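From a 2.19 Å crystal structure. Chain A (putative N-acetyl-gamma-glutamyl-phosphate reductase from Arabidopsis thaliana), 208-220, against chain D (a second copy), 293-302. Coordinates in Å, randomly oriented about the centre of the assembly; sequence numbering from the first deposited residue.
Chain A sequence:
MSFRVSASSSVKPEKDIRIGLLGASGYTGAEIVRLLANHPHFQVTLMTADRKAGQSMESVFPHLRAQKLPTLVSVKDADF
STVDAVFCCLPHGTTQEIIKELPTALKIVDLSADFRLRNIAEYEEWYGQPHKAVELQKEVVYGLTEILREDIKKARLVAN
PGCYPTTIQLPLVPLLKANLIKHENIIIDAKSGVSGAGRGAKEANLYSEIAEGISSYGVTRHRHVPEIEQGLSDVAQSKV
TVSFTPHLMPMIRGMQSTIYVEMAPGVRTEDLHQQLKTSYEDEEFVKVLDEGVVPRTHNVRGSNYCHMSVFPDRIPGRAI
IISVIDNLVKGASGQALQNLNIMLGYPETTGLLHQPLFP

Chain A 208-220: SEIAEGISSYGVT
Chain D, residues 293-302: VVPRTHNVRG

Chain A leaves a helix at Ala A211 (phi/psi -54/144), turns at Glu A212 (61/41) and runs on extended from Gly A213 to Ser A216. Chain D is extended from Val D294 to Arg D296, then takes helical phi/psi at Thr D297 to Asn D299. The two run antiparallel. Gly A213 CA lies 4.8 Å from His D298 CA, Ser A215 CA 4.8 Å from Arg D296 CA, and Ser A216 CA 6.7 Å from Val D294 CA. The contact buries 585 Å², both sides summed; Gly A213, Ser A215 and His D298 are buried in it.

The carbonyls at the helix end are the main acceptors, and long side chains of chain D supply the donors. Arg D296 (chi1 -114°, between wells, then t, p, chi4 83°) starts sideways, and its end comes nearer. Its NH1 and NH2 both donate to Glu A209 O, at 3.0 and 3.1 Å. Glu A209 (m, m, chi3 -49°) adds a long salt bridge, OE1 to Arg D296 NH2, 3.9 Å. That oxygen lies well out of the guanidinium plane, so charge alone acts; both carboxylate oxygens are hydrogen-bonded elsewhere in the structure.

His D298 (m, chi2 64°) donates NE2 to Ile A210 O, 2.8 Å, near the ring plane. Gly A213 CA sits over one face of this ring, 3.4 Å from its centroid, in a CH-pi contact. Glycine suits the place: an ideal CB would lie 2.4 Å from His D298 CG, a clash.

Arg D301 (t, t, p, chi4 -148°) points toward chain A. Its NH1 donates to Glu A212 O at 2.8 Å and weakly to Ala A211 O at 3.2 Å. Its NH2 donates to water 1, 3.1 Å, which donates to Ser A208 O (2.6 Å) and Ala A211 O (2.8 Å).

Ile A214 and Thr D297 pair twice. Ile A214 N donates to Thr D297 OG1, 2.9 Å, and Thr D297 N donates to Ile A214 O, 3.1 Å. Thr D297 (p) points toward chain A, which brings its hydroxyl to that amide. Water 2 donates to Glu A212 O (2.9 Å) and accepts from Thr D297 OG1 (2.8 Å).

Ser A215 (p) points toward chain D; its CB comes unusually close to Arg D296 CG, 3.1 Å. Water 3 links Ser A215 OG (2.6 Å) to Arg D296 NH1 (3.1 Å). Water 4 accepts from Ser A216 N (2.8 Å) and donates to Pro D295 O (2.6 Å). Val A219 (t) and Val D294 (t) point toward the opposing stretches and meet through their CG2 atoms at 4.1 Å, an apolar contact.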

# COMPACT_ATOMS: atom_id res chain seq x y z
N SER A 208 2.01 -2.92 -9.51
CA SER A 208 2.05 -1.65 -10.23
C SER A 208 0.75 -1.25 -10.90
O SER A 208 0.52 -0.07 -11.16
CB SER A 208 3.17 -1.67 -11.27
OG SER A 208 4.44 -1.79 -10.65
N GLU A 209 -0.11 -2.23 -11.20
CA GLU A 209 -1.38 -1.95 -11.86
C GLU A 209 -2.52 -1.74 -10.86
O GLU A 209 -3.45 -0.97 -11.11
CB GLU A 209 -1.74 -3.10 -12.81
CG GLU A 209 -0.72 -3.36 -13.93
CD GLU A 209 -0.73 -2.27 -14.99
OE1 GLU A 209 -1.84 -1.94 -15.46
OE2 GLU A 209 0.36 -1.76 -15.36
N ILE A 210 -2.44 -2.43 -9.73
CA ILE A 210 -3.47 -2.37 -8.70
C ILE A 210 -3.29 -1.26 -7.65
O ILE A 210 -4.24 -0.57 -7.31
CB ILE A 210 -3.55 -3.71 -7.93
CG1 ILE A 210 -3.89 -4.87 -8.88
CG2 ILE A 210 -4.56 -3.59 -6.79
CD1 ILE A 210 -5.22 -4.74 -9.59
N ALA A 211 -2.08 -1.11 -7.14
CA ALA A 211 -1.80 -0.13 -6.09
C ALA A 211 -2.20 1.31 -6.36
O ALA A 211 -2.10 1.80 -7.48
CB ALA A 211 -0.34 -0.19 -5.72
N GLU A 212 -2.64 1.97 -5.29
CA GLU A 212 -3.00 3.38 -5.32
C GLU A 212 -4.14 3.75 -6.25
O GLU A 212 -4.09 4.79 -6.93
CB GLU A 212 -1.77 4.22 -5.65
CG GLU A 212 -0.72 4.20 -4.55
CD GLU A 212 -1.27 4.73 -3.22
OE1 GLU A 212 -1.76 5.88 -3.19
OE2 GLU A 212 -1.21 4.00 -2.21
N GLY A 213 -5.17 2.92 -6.28
CA GLY A 213 -6.32 3.19 -7.11
C GLY A 213 -7.38 2.12 -6.95
O GLY A 213 -7.11 1.05 -6.43
N ILE A 214 -8.59 2.42 -7.40
CA ILE A 214 -9.67 1.46 -7.34
C ILE A 214 -10.41 1.49 -8.66
O ILE A 214 -10.19 2.39 -9.48
CB ILE A 214 -10.70 1.80 -6.23
CG1 ILE A 214 -11.30 3.18 -6.49
CG2 ILE A 214 -10.05 1.76 -4.86
CD1 ILE A 214 -12.54 3.43 -5.68
N SER A 215 -11.29 0.52 -8.85
CA SER A 215 -12.11 0.43 -10.05
C SER A 215 -13.21 -0.60 -9.83
O SER A 215 -13.07 -1.51 -9.02
CB SER A 215 -11.28 0.00 -11.26
OG SER A 215 -10.79 -1.32 -11.08
N SER A 216 -14.32 -0.44 -10.54
CA SER A 216 -15.41 -1.38 -10.44
C SER A 216 -15.07 -2.53 -11.39
O SER A 216 -14.12 -2.44 -12.16
CB SER A 216 -16.72 -0.73 -10.91
OG SER A 216 -17.11 0.35 -10.09
N TYR A 217 -15.83 -3.61 -11.30
CA TYR A 217 -15.65 -4.75 -12.18
C TYR A 217 -16.91 -5.59 -12.08
O TYR A 217 -17.67 -5.46 -11.13
CB TYR A 217 -14.40 -5.58 -11.85
CG TYR A 217 -14.39 -6.29 -10.51
CD1 TYR A 217 -13.97 -5.63 -9.35
CD2 TYR A 217 -14.75 -7.63 -10.41
CE1 TYR A 217 -13.90 -6.30 -8.12
CE2 TYR A 217 -14.68 -8.32 -9.19
CZ TYR A 217 -14.25 -7.64 -8.05
OH TYR A 217 -14.18 -8.30 -6.85
N GLY A 218 -17.15 -6.42 -13.09
CA GLY A 218 -18.34 -7.25 -13.06
C GLY A 218 -19.57 -6.39 -12.97
O GLY A 218 -20.52 -6.73 -12.26
N VAL A 219 -19.57 -5.27 -13.67
CA VAL A 219 -20.73 -4.38 -13.65
C VAL A 219 -21.89 -5.04 -14.38
O VAL A 219 -21.70 -5.71 -15.39
CB VAL A 219 -20.42 -3.02 -14.32
CG1 VAL A 219 -21.62 -2.08 -14.17
CG2 VAL A 219 -19.17 -2.40 -13.70
N THR A 220 -23.10 -4.85 -13.84
CA THR A 220 -24.33 -5.41 -14.42
C THR A 220 -24.46 -6.91 -14.23
O THR A 220 -25.44 -7.39 -13.68
CB THR A 220 -24.45 -5.13 -15.93
OG1 THR A 220 -24.20 -3.75 -16.20
CG2 THR A 220 -25.86 -5.48 -16.41
N VAL D 293 -17.04 0.13 -20.94
CA VAL D 293 -15.68 0.38 -20.51
C VAL D 293 -15.68 0.93 -19.10
O VAL D 293 -16.34 1.93 -18.81
CB VAL D 293 -14.98 1.36 -21.46
CG1 VAL D 293 -13.53 1.57 -21.03
CG2 VAL D 293 -15.06 0.83 -22.88
N VAL D 294 -14.94 0.27 -18.22
CA VAL D 294 -14.86 0.66 -16.81
C VAL D 294 -13.70 1.61 -16.53
O VAL D 294 -12.54 1.28 -16.80
CB VAL D 294 -14.70 -0.60 -15.91
CG1 VAL D 294 -14.52 -0.20 -14.44
CG2 VAL D 294 -15.93 -1.51 -16.07
N PRO D 295 -13.99 2.80 -16.01
CA PRO D 295 -12.90 3.74 -15.72
C PRO D 295 -12.13 3.29 -14.46
O PRO D 295 -12.64 2.50 -13.67
CB PRO D 295 -13.62 5.07 -15.52
CG PRO D 295 -14.93 4.64 -14.94
CD PRO D 295 -15.30 3.44 -15.77
N ARG D 296 -10.90 3.77 -14.30
CA ARG D 296 -10.07 3.42 -13.14
C ARG D 296 -9.47 4.70 -12.57
O ARG D 296 -8.99 5.53 -13.33
CB ARG D 296 -8.93 2.49 -13.59
CG ARG D 296 -8.99 1.08 -13.03
CD ARG D 296 -8.34 0.04 -13.94
NE ARG D 296 -6.91 0.25 -14.17
CZ ARG D 296 -5.94 -0.14 -13.36
NH1 ARG D 296 -6.20 -0.78 -12.22
NH2 ARG D 296 -4.68 0.06 -13.71
N THR D 297 -9.49 4.86 -11.25
CA THR D 297 -8.91 6.07 -10.66
C THR D 297 -7.43 6.11 -11.00
O THR D 297 -6.83 7.19 -11.09
CB THR D 297 -9.10 6.13 -9.11
OG1 THR D 297 -8.38 5.06 -8.48
CG2 THR D 297 -10.58 6.01 -8.74
N HIS D 298 -6.84 4.94 -11.20
CA HIS D 298 -5.42 4.88 -11.55
C HIS D 298 -5.15 5.69 -12.82
O HIS D 298 -4.07 6.28 -12.96
CB HIS D 298 -4.97 3.43 -11.83
CG HIS D 298 -5.43 2.43 -10.81
ND1 HIS D 298 -6.76 2.14 -10.59
CD2 HIS D 298 -4.72 1.58 -10.02
CE1 HIS D 298 -6.85 1.15 -9.71
NE2 HIS D 298 -5.63 0.80 -9.35
N ASN D 299 -6.11 5.71 -13.74
CA ASN D 299 -5.94 6.40 -15.02
C ASN D 299 -5.99 7.92 -15.04
O ASN D 299 -5.64 8.52 -16.06
CB ASN D 299 -6.94 5.85 -16.04
CG ASN D 299 -6.71 4.38 -16.35
OD1 ASN D 299 -5.57 3.92 -16.39
ND2 ASN D 299 -7.79 3.65 -16.58
N VAL D 300 -6.41 8.56 -13.95
CA VAL D 300 -6.47 10.02 -13.91
C VAL D 300 -5.58 10.56 -12.80
O VAL D 300 -5.46 11.77 -12.61
CB VAL D 300 -7.91 10.55 -13.70
CG1 VAL D 300 -8.79 10.14 -14.89
CG2 VAL D 300 -8.49 10.04 -12.37
N ARG D 301 -4.95 9.63 -12.09
CA ARG D 301 -4.05 9.94 -10.99
C ARG D 301 -3.01 10.99 -11.37
O ARG D 301 -2.24 10.81 -12.32
CB ARG D 301 -3.37 8.64 -10.55
CG ARG D 301 -2.60 8.68 -9.24
CD ARG D 301 -2.34 7.26 -8.73
NE ARG D 301 -1.44 6.49 -9.59
CZ ARG D 301 -1.51 5.17 -9.76
NH1 ARG D 301 -2.45 4.47 -9.13
NH2 ARG D 301 -0.64 4.54 -10.54
N GLY D 302 -2.98 12.09 -10.63
CA GLY D 302 -2.00 13.14 -10.90
C GLY D 302 -2.34 14.05 -12.06
O GLY D 302 -1.47 14.78 -12.55
O HOH W 1 -1.19 1.55 -10.10
O HOH W 2 -6.21 6.58 -7.63
O HOH W 3 -8.34 -1.83 -10.29
O HOH W 4 -14.42 2.05 -11.79